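Local coordinates for transcriptional regulator, LRP/AsnC family (Neisseria meningitidis, PDB 2P6S), which probably binds specific DNA sequences to regulate transcription, and holds methionine and calcium ions in its eight-chain crystal assembly, at residues Phe73-Ile78 and Gly106-Leu111; Glu86-Ser91 and Leu131-Val136; Val66-Gln71 and Phe115-Asn120. All blocks are in the same frame, centred on the assembly; numbering follows the deposited sequence.

Contact 1 of 3, residues Phe73-Ile78 and Gly106-Leu111. With MET (methionine), chain B.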
loop_
_atom_site.group_PDB
_atom_site.type_symbol
_atom_site.label_atom_id
_atom_site.label_comp_id
_atom_site.label_asym_id
_atom_site.label_seq_id
_atom_site.Cartn_x
_atom_site.Cartn_y
_atom_site.Cartn_z
ATOM N N PHE G 73 17.176 1.423 8.719
ATOM C CA PHE G 73 15.964 1.338 9.526
ATOM C C PHE G 73 15.104 0.242 8.930
ATOM O O PHE G 73 14.586 0.405 7.825
ATOM C CB PHE G 73 15.183 2.647 9.491
ATOM C CG PHE G 73 15.727 3.710 10.402
ATOM C CD1 PHE G 73 15.368 3.741 11.743
ATOM C CD2 PHE G 73 16.575 4.697 9.911
ATOM C CE1 PHE G 73 15.855 4.730 12.581
ATOM C CE2 PHE G 73 17.071 5.691 10.746
ATOM C CZ PHE G 73 16.713 5.707 12.081
ATOM N N ILE G 74 14.952 -0.864 9.659
ATOM C CA ILE G 74 14.246 -2.049 9.162
ATOM C C ILE G 74 12.876 -2.193 9.827
ATOM O O ILE G 74 12.782 -2.125 11.057
ATOM C CB ILE G 74 15.057 -3.328 9.425
ATOM C CG1 ILE G 74 16.510 -3.141 8.989
ATOM C CG2 ILE G 74 14.455 -4.494 8.684
ATOM C CD1 ILE G 74 17.324 -4.402 9.050
ATOM N N ARG G 75 11.831 -2.392 9.012
ATOM C CA ARG G 75 10.453 -2.593 9.507
ATOM C C ARG G 75 10.114 -4.079 9.436
ATOM O O ARG G 75 10.076 -4.653 8.353
ATOM C CB ARG G 75 9.400 -1.807 8.693
ATOM C CG ARG G 75 9.921 -0.794 7.674
ATOM C CD ARG G 75 8.790 0.073 7.060
ATOM N NE ARG G 75 8.034 0.814 8.069
ATOM C CZ ARG G 75 8.551 1.763 8.849
ATOM N NH1 ARG G 75 9.835 2.090 8.739
ATOM N NH2 ARG G 75 7.788 2.384 9.746
ATOM N N VAL G 76 9.855 -4.692 10.585
ATOM C CA VAL G 76 9.688 -6.146 10.673
ATOM C C VAL G 76 8.308 -6.535 11.201
ATOM O O VAL G 76 7.733 -5.823 12.021
ATOM C CB VAL G 76 10.761 -6.747 11.600
ATOM C CG1 VAL G 76 10.710 -8.282 11.585
ATOM C CG2 VAL G 76 12.130 -6.243 11.194
ATOM N N SER G 77 7.786 -7.661 10.724
ATOM C CA SER G 77 6.524 -8.208 11.217
ATOM C C SER G 77 6.739 -9.624 11.721
ATOM O O SER G 77 7.371 -10.429 11.045
ATOM C CB SER G 77 5.471 -8.214 10.111
ATOM O OG SER G 77 4.279 -8.840 10.556
ATOM N N ILE G 78 6.186 -9.921 12.895
ATOM C CA ILE G 78 6.447 -11.173 13.612
ATOM C C ILE G 78 5.319 -12.200 13.452
ATOM O O ILE G 78 4.151 -11.896 13.682
ATOM C CB ILE G 78 6.659 -10.900 15.121
ATOM C CG1 ILE G 78 7.956 -10.129 15.353
ATOM C CG2 ILE G 78 6.707 -12.190 15.900
ATOM C CD1 ILE G 78 9.197 -10.902 14.957
ATOM N N GLY G 106 0.864 1.213 13.521
ATOM C CA GLY G 106 0.823 1.324 12.054
ATOM C C GLY G 106 0.978 -0.002 11.333
ATOM O O GLY G 106 0.831 -1.057 11.934
ATOM N N GLU G 107 1.288 0.049 10.040
ATOM C CA GLU G 107 1.323 -1.174 9.230
ATOM C C GLU G 107 2.419 -2.128 9.691
ATOM O O GLU G 107 2.233 -3.346 9.657
ATOM C CB GLU G 107 1.400 -0.884 7.710
ATOM C CG GLU G 107 2.667 -0.201 7.172
ATOM C CD GLU G 107 2.762 -0.256 5.633
ATOM O OE1 GLU G 107 2.780 -1.374 5.067
ATOM O OE2 GLU G 107 2.828 0.815 4.987
ATOM N N THR G 108 3.539 -1.572 10.144
ATOM C CA THR G 108 4.638 -2.375 10.689
ATOM C C THR G 108 4.442 -2.636 12.182
ATOM O O THR G 108 3.913 -1.785 12.907
ATOM C CB THR G 108 6.011 -1.688 10.488
ATOM O OG1 THR G 108 7.054 -2.564 10.934
ATOM C CG2 THR G 108 6.086 -0.362 11.259
ATOM N N ASP G 109 4.875 -3.816 12.629
ATOM C CA ASP G 109 4.820 -4.189 14.046
ATOM C C ASP G 109 6.102 -3.781 14.768
ATOM O O ASP G 109 6.057 -3.358 15.923
ATOM C CB ASP G 109 4.607 -5.697 14.209
ATOM C CG ASP G 109 3.386 -6.193 13.480
ATOM O OD1 ASP G 109 2.385 -5.450 13.418
ATOM O OD2 ASP G 109 3.428 -7.328 12.967
ATOM N N TYR G 110 7.237 -3.913 14.082
ATOM C CA TYR G 110 8.535 -3.601 14.663
ATOM C C TYR G 110 9.382 -2.719 13.758
ATOM O O TYR G 110 9.433 -2.943 12.549
ATOM C CB TYR G 110 9.276 -4.896 14.957
ATOM C CG TYR G 110 8.724 -5.590 16.160
ATOM C CD1 TYR G 110 8.998 -5.109 17.429
ATOM C CD2 TYR G 110 7.915 -6.711 16.037
ATOM C CE1 TYR G 110 8.501 -5.727 18.546
ATOM C CE2 TYR G 110 7.404 -7.340 17.157
ATOM C CZ TYR G 110 7.705 -6.838 18.410
ATOM O OH TYR G 110 7.217 -7.433 19.545
ATOM N N LEU G 111 10.042 -1.723 14.351
ATOM C CA LEU G 111 11.014 -0.896 13.638
ATOM C C LEU G 111 12.356 -1.001 14.344
ATOM O O LEU G 111 12.465 -0.646 15.518
ATOM C CB LEU G 111 10.579 0.567 13.612
ATOM C CG LEU G 111 11.527 1.550 12.902
ATOM C CD1 LEU G 111 11.186 1.670 11.431
ATOM C CD2 LEU G 111 11.465 2.904 13.570
HETATM N N MET B . -0.616 -3.847 15.633
HETATM C CA MET B . -0.158 -2.698 16.461
HETATM C C MET B . -0.337 -1.406 15.700
HETATM O O MET B . 0.312 -1.192 14.685
HETATM C CB MET B . 1.317 -2.845 16.824
HETATM C CG MET B . 1.656 -4.113 17.555
HETATM S SD MET B . 3.283 -4.031 18.306
HETATM C CE MET B . 3.559 -5.763 18.691
HETATM O OXT MET B . -1.108 -0.538 16.083
#
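V76 and Y110 form an antiparallel hydrogen-bonded pair that joins two central strands of the ferredoxin-like sheet in the Lrp/AsnC ligand-binding domain. The amide V76 N reaches Y110 O at 2.7 Å with an N-H...O angle of 165°, and Y110 N returns a more bent bond to V76 O at 2.9 Å. One step along, R75 and L111 make the non-hydrogen-bonded pair, and R75 crosses T108 at about a right angle. Its CB lies 3.3 Å from T108 OG1. Farther out, a bend at chi3 (58°) brings NE to 3.9 Å from T108 CG2, and at the tip the two nitrogens part: NH2 stays beside this methyl, 3.6 Å from T108 CG2, while NH1 goes to L111 CD1. CB and the guanidinium thus lie along T108, L111 CD1 sits obliquely against the guanidinium, and NH1 comes close to the like-charged NH2 of R75 of the second subunit. On the other face of the sheet, CG1 of I78 lies against Y110 CE2 at 3.4 Å, oblique to the ring. G106, with phi 105°, has a backbone shape that suits a residue without a side chain; its N is 2.7 Å from O of the bound methionine, whose SD approaches D109 O. E107 and D109 have been seen to bind calcium in a structure of this protein. V76, I78 and Y110 look onto helices 84-92 and 119-130, whereas F73 and L111 meet the second subunit; strand 136-150 bonds along the far edge of strand 70-78, and strand 98-104 neighbours strand 110-116.

Contact 2 of 3, residues Glu86-Ser91 and Leu131-Val136. With MET (methionine), chain I.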
loop_
_atom_site.group_PDB
_atom_site.type_symbol
_atom_site.label_atom_id
_atom_site.label_comp_id
_atom_site.label_asym_id
_atom_site.label_seq_id
_atom_site.Cartn_x
_atom_site.Cartn_y
_atom_site.Cartn_z
ATOM N N GLU G 86 8.538 -12.777 22.118
ATOM C CA GLU G 86 9.579 -12.808 23.144
ATOM C C GLU G 86 10.879 -13.421 22.640
ATOM O O GLU G 86 11.957 -13.056 23.113
ATOM C CB GLU G 86 9.101 -13.591 24.366
ATOM C CG GLU G 86 7.749 -13.144 24.923
ATOM C CD GLU G 86 7.294 -13.979 26.111
ATOM O OE1 GLU G 86 7.532 -15.207 26.114
ATOM O OE2 GLU G 86 6.691 -13.403 27.042
ATOM N N ASP G 87 10.777 -14.370 21.711
ATOM C CA ASP G 87 11.962 -14.987 21.108
ATOM C C ASP G 87 12.649 -14.028 20.139
ATOM O O ASP G 87 13.879 -13.976 20.085
ATOM C CB ASP G 87 11.609 -16.305 20.408
ATOM C CG ASP G 87 11.480 -17.468 21.376
ATOM O OD1 ASP G 87 11.631 -17.259 22.599
ATOM O OD2 ASP G 87 11.231 -18.601 20.910
ATOM N N PHE G 88 11.855 -13.276 19.374
ATOM C CA PHE G 88 12.386 -12.182 18.565
ATOM C C PHE G 88 13.047 -11.160 19.488
ATOM O O PHE G 88 14.212 -10.797 19.297
ATOM C CB PHE G 88 11.273 -11.518 17.749
ATOM C CG PHE G 88 11.739 -10.351 16.915
ATOM C CD1 PHE G 88 12.612 -10.546 15.852
ATOM C CD2 PHE G 88 11.291 -9.065 17.182
ATOM C CE1 PHE G 88 13.041 -9.470 15.069
ATOM C CE2 PHE G 88 11.708 -7.985 16.405
ATOM C CZ PHE G 88 12.585 -8.189 15.348
ATOM N N ALA G 89 12.299 -10.719 20.498
ATOM C CA ALA G 89 12.805 -9.756 21.472
ATOM C C ALA G 89 14.128 -10.227 22.105
ATOM O O ALA G 89 15.092 -9.469 22.166
ATOM C CB ALA G 89 11.750 -9.482 22.536
ATOM N N ALA G 90 14.175 -11.483 22.539
ATOM C CA ALA G 90 15.390 -12.076 23.109
ATOM C C ALA G 90 16.608 -11.994 22.179
ATOM O O ALA G 90 17.708 -11.668 22.621
ATOM C CB ALA G 90 15.127 -13.533 23.491
ATOM N N SER G 91 16.407 -12.294 20.900
ATOM C CA SER G 91 17.507 -12.367 19.932
ATOM C C SER G 91 17.940 -10.995 19.408
ATOM O O SER G 91 19.114 -10.794 19.074
ATOM C CB SER G 91 17.108 -13.256 18.759
ATOM O OG SER G 91 16.586 -14.481 19.232
ATOM N N LEU G 131 15.861 -12.657 8.611
ATOM C CA LEU G 131 14.845 -13.404 7.867
ATOM C C LEU G 131 14.899 -14.916 8.121
ATOM O O LEU G 131 13.937 -15.621 7.815
ATOM C CB LEU G 131 14.959 -13.126 6.361
ATOM C CG LEU G 131 14.697 -11.690 5.880
ATOM C CD1 LEU G 131 15.089 -11.551 4.421
ATOM C CD2 LEU G 131 13.241 -11.277 6.082
ATOM N N SER G 132 16.009 -15.405 8.677
ATOM C CA SER G 132 16.167 -16.832 8.992
ATOM C C SER G 132 15.620 -17.219 10.373
ATOM O O SER G 132 15.655 -18.392 10.759
ATOM C CB SER G 132 17.644 -17.210 8.942
ATOM O OG SER G 132 18.294 -16.836 10.143
ATOM N N HIS G 133 15.139 -16.223 11.111
ATOM C CA HIS G 133 14.698 -16.392 12.489
ATOM C C HIS G 133 13.237 -16.797 12.462
ATOM O O HIS G 133 12.422 -16.104 11.863
ATOM C CB HIS G 133 14.890 -15.069 13.233
ATOM C CG HIS G 133 14.403 -15.073 14.645
ATOM N ND1 HIS G 133 15.241 -15.263 15.720
ATOM C CD2 HIS G 133 13.168 -14.861 15.158
ATOM C CE1 HIS G 133 14.540 -15.186 16.837
ATOM N NE2 HIS G 133 13.279 -14.947 16.524
ATOM N N HIS G 134 12.921 -17.919 13.111
ATOM C CA HIS G 134 11.578 -18.534 13.061
ATOM C C HIS G 134 10.407 -17.540 13.197
ATOM O O HIS G 134 9.421 -17.626 12.463
ATOM C CB HIS G 134 11.454 -19.652 14.116
ATOM C CG HIS G 134 11.604 -19.180 15.533
ATOM N ND1 HIS G 134 12.827 -18.879 16.096
ATOM C CD2 HIS G 134 10.682 -18.961 16.502
ATOM C CE1 HIS G 134 12.653 -18.500 17.350
ATOM N NE2 HIS G 134 11.360 -18.539 17.621
ATOM N N GLY G 135 10.531 -16.596 14.123
ATOM C CA GLY G 135 9.477 -15.621 14.388
ATOM C C GLY G 135 9.328 -14.484 13.391
ATOM O O GLY G 135 8.290 -13.831 13.364
ATOM N N VAL G 136 10.350 -14.232 12.577
ATOM C CA VAL G 136 10.326 -13.099 11.644
ATOM C C VAL G 136 9.647 -13.492 10.334
ATOM O O VAL G 136 10.198 -14.273 9.561
ATOM C CB VAL G 136 11.755 -12.577 11.351
ATOM C CG1 VAL G 136 11.714 -11.392 10.386
ATOM C CG2 VAL G 136 12.453 -12.192 12.649
HETATM N N MET I . 12.581 -7.400 1.087
HETATM C CA MET I . 13.424 -7.696 2.287
HETATM C C MET I . 13.927 -6.418 2.964
HETATM O O MET I . 13.488 -5.310 2.658
HETATM C CB MET I . 14.626 -8.572 1.909
HETATM C CG MET I . 14.275 -9.842 1.160
HETATM S SD MET I . 15.678 -10.963 1.059
HETATM C CE MET I . 15.104 -12.128 -0.163
HETATM O OXT MET I . 14.793 -6.458 3.839
#
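Helix 86-91 runs past a type I turn from H133 to V136, the nearest CA atoms, F88 CA and G135 CA, being 6.1 Å apart. In the ferredoxin-like fold of this domain, the turn belongs to the loop that leads from helix 119-130 into strand 136-150, outermost in this chain's sheet, and here it docks on the other helix. The bond from V136 N to H133 O, 2.9 Å, closes the turn. Two consecutive histidines then reach out to the helix. H134 sets its ring with CG between the backbone N and the carbonyl carbon (chi1 62°), which turns the ring back to D87. Its NE2 donates to D87 OD2 at 3.3 Å, using the anti lone pair of the carboxylate; the two planes stand 76° apart, so ring and carboxylate meet nearly crosswise, and the acidic partner would probably favour a protonated ring. H133 takes the other course: CG is anti to the backbone N (chi1 177°), and the ring extends to the helix, where CE1 lies 3.2 Å from S91 OG and NE2 lies 3.6 Å from F88 CA. S91, one turn after D87, is small enough to leave room for this ring, and its hydroxyl is already given to D87 O at 2.9 Å, a carbonyl that also accepts S91 N. F88, which also packs on I78 and L130, takes V136 CG2 obliquely against its ring. This methyl, V136 CG2, meets F88 CD1 at 3.6 Å, and not far along the loop L131 CD1 touches SD of a bound methionine.

Contact 3 of 3, residues Val66-Gln71 and Phe115-Asn120. With CA (calcium ion), chain R.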
loop_
_atom_site.group_PDB
_atom_site.type_symbol
_atom_site.label_atom_id
_atom_site.label_comp_id
_atom_site.label_asym_id
_atom_site.label_seq_id
_atom_site.Cartn_x
_atom_site.Cartn_y
_atom_site.Cartn_z
ATOM N N VAL G 66 34.306 4.737 12.469
ATOM C CA VAL G 66 34.545 3.333 12.828
ATOM C C VAL G 66 34.027 2.396 11.740
ATOM O O VAL G 66 33.643 1.264 12.027
ATOM C CB VAL G 66 33.920 2.965 14.205
ATOM C CG1 VAL G 66 34.793 3.467 15.331
ATOM C CG2 VAL G 66 32.495 3.515 14.338
ATOM N N ASN G 67 34.027 2.889 10.495
ATOM C CA ASN G 67 33.706 2.112 9.276
ATOM C C ASN G 67 32.225 1.794 9.010
ATOM O O ASN G 67 31.894 1.263 7.942
ATOM C CB ASN G 67 34.542 0.819 9.195
ATOM C CG ASN G 67 35.665 0.912 8.182
ATOM O OD1 ASN G 67 36.844 0.897 8.542
ATOM N ND2 ASN G 67 35.303 1.012 6.906
ATOM N N LEU G 68 31.344 2.129 9.951
ATOM C CA LEU G 68 29.912 1.877 9.795
ATOM C C LEU G 68 29.278 2.876 8.821
ATOM O O LEU G 68 28.810 3.945 9.227
ATOM C CB LEU G 68 29.215 1.961 11.148
ATOM C CG LEU G 68 29.698 0.996 12.221
ATOM C CD1 LEU G 68 28.848 1.185 13.446
ATOM C CD2 LEU G 68 29.640 -0.447 11.739
ATOM N N GLY G 69 29.260 2.516 7.538
ATOM C CA GLY G 69 28.738 3.397 6.494
ATOM C C GLY G 69 27.227 3.412 6.315
ATOM O O GLY G 69 26.671 4.402 5.842
ATOM N N LEU G 70 26.563 2.321 6.700
ATOM C CA LEU G 70 25.169 2.075 6.309
ATOM C C LEU G 70 24.256 1.939 7.528
ATOM O O LEU G 70 24.174 0.867 8.136
ATOM C CB LEU G 70 25.087 0.799 5.452
ATOM C CG LEU G 70 24.262 0.793 4.155
ATOM C CD1 LEU G 70 23.749 -0.631 3.895
ATOM C CD2 LEU G 70 23.110 1.795 4.158
ATOM N N GLN G 71 23.586 3.035 7.885
ATOM C CA GLN G 71 22.573 3.016 8.932
ATOM C C GLN G 71 21.250 2.620 8.281
ATOM O O GLN G 71 20.716 3.371 7.449
ATOM C CB GLN G 71 22.433 4.386 9.614
ATOM C CG GLN G 71 21.487 4.347 10.829
ATOM C CD GLN G 71 21.238 5.697 11.485
ATOM O OE1 GLN G 71 22.057 6.607 11.405
ATOM N NE2 GLN G 71 20.101 5.817 12.159
ATOM N N PHE G 115 23.166 -0.677 12.295
ATOM C CA PHE G 115 24.339 -0.096 11.636
ATOM C C PHE G 115 25.239 -1.148 10.996
ATOM O O PHE G 115 25.514 -2.173 11.608
ATOM C CB PHE G 115 25.149 0.678 12.647
ATOM C CG PHE G 115 24.779 2.110 12.735
ATOM C CD1 PHE G 115 25.363 3.034 11.878
ATOM C CD2 PHE G 115 23.857 2.543 13.672
ATOM C CE1 PHE G 115 25.043 4.368 11.962
ATOM C CE2 PHE G 115 23.525 3.876 13.761
ATOM C CZ PHE G 115 24.121 4.795 12.902
ATOM N N PHE G 116 25.701 -0.895 9.770
ATOM C CA PHE G 116 26.597 -1.831 9.079
ATOM C C PHE G 116 27.694 -1.122 8.305
ATOM O O PHE G 116 27.626 0.086 8.073
ATOM C CB PHE G 116 25.808 -2.737 8.131
ATOM C CG PHE G 116 24.632 -3.382 8.773
ATOM C CD1 PHE G 116 24.756 -4.599 9.404
ATOM C CD2 PHE G 116 23.408 -2.743 8.783
ATOM C CE1 PHE G 116 23.672 -5.180 10.012
ATOM C CE2 PHE G 116 22.325 -3.309 9.392
ATOM C CZ PHE G 116 22.452 -4.531 10.006
ATOM N N THR G 117 28.700 -1.893 7.904
ATOM C CA THR G 117 29.843 -1.363 7.173
ATOM C C THR G 117 29.478 -1.022 5.735
ATOM O O THR G 117 29.626 0.124 5.301
ATOM C CB THR G 117 30.985 -2.368 7.162
ATOM O OG1 THR G 117 30.436 -3.680 7.005
ATOM C CG2 THR G 117 31.757 -2.297 8.466
ATOM N N ASP G 118 29.003 -2.028 5.010
ATOM C CA ASP G 118 28.572 -1.862 3.627
ATOM C C ASP G 118 27.334 -2.725 3.384
ATOM O O ASP G 118 26.908 -3.463 4.278
ATOM C CB ASP G 118 29.696 -2.273 2.681
ATOM C CG ASP G 118 30.051 -3.742 2.807
ATOM O OD1 ASP G 118 29.863 -4.310 3.904
ATOM O OD2 ASP G 118 30.515 -4.331 1.808
HETATM N N MSE G 119 26.780 -2.645 2.175
HETATM C CA MSE G 119 25.566 -3.393 1.809
HETATM C C MSE G 119 25.762 -4.932 1.857
HETATM O O MSE G 119 24.839 -5.665 2.201
HETATM C CB MSE G 119 25.067 -2.928 0.426
HETATM C CG MSE G 119 23.658 -3.377 0.039
HETATM SE SE MSE G 119 22.284 -2.658 1.200
HETATM C CE MSE G 119 22.018 -0.934 0.343
ATOM N N ASN G 120 26.961 -5.415 1.543
ATOM C CA ASN G 120 27.249 -6.855 1.626
ATOM C C ASN G 120 27.096 -7.351 3.050
ATOM O O ASN G 120 26.538 -8.423 3.303
ATOM C CB ASN G 120 28.668 -7.158 1.153
ATOM C CG ASN G 120 28.917 -6.699 -0.260
ATOM O OD1 ASN G 120 28.233 -7.124 -1.194
ATOM N ND2 ASN G 120 29.892 -5.812 -0.428
HETATM CA CA CA R . 27.351 -6.518 -3.444
HETATM O O HOH W 1 27.605 -7.134 -5.507
#
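A classic beta bulge, in which G69 and L70 both face F116, lies at the start of strand 70-78, against the end of strand 110-116 and close to calcium sites. L70 N donates to F116 O at 2.8 Å in a nearly straight bond (165°), and F116 N answers with a bond to L70 O, also 2.8 Å. Because the bulge inserts an extra residue, G69 N is left to reach farther, to T117 O at 3.3 Å; having no side chain, G69 lets that carbonyl come close. Q71 and F115 meet beside this pairing. The glutamine chain, with CG swung away from the backbone nitrogen and extended beyond, lays its methylene over the phenylalanine: Q71 CG stands 3.7 Å from the centroid of the F115 ring and 23° off its normal, a CH-pi contact, and the amide plane is tilted 33° from the ring. The long aliphatic part of glutamine makes this possible while the amide remains at its end. L68 crosses F115 at about a right angle, with its CD1 3.8 Å from F115 CB. On the opposite face, L70 CD1 meets SE of M119, a selenomethionine whose chain bends at chi2 and chi3 toward it, at 3.7 Å. D118 is the N-cap of helix 119-130: its OD1 caps A121 N, and its OD2 accepts from N120 ND2 at 2.8 Å, a bond that steadies the amide whose OD1 binds calcium at 2.5 Å. E64 of a fifth subunit packs on N120. L70 and M119 rest on F143 of strand 136-150, F116 meets F122 of helix 119-130 edge-to-face and the ring of F125 at a tilt, and Q71 touches F102 of the second subunit.

Overall arrangement
Contacts 1 and 3 are two sections of one pairing, between strands 70-78 and 110-116, with centres about 21 Å apart and contact 1 nested inside the loop that contact 3 closes. Contact 2 lies about 13 Å from contact 1, centre to centre, and packs directly on it: I78 CD1 is 3.3 Å from F88 CG, and V76 CG1 is 3.5 Å from V136 CG1. Contact 3 stays apart from contact 2, the nearest atoms being about 11 Å apart. Calcium-binding residues occur in both sections: E107 and D109 in contact 1, G69 and, on helix 119-130, N120 in contact 3, while two separate methionines touch contacts 1 and 2.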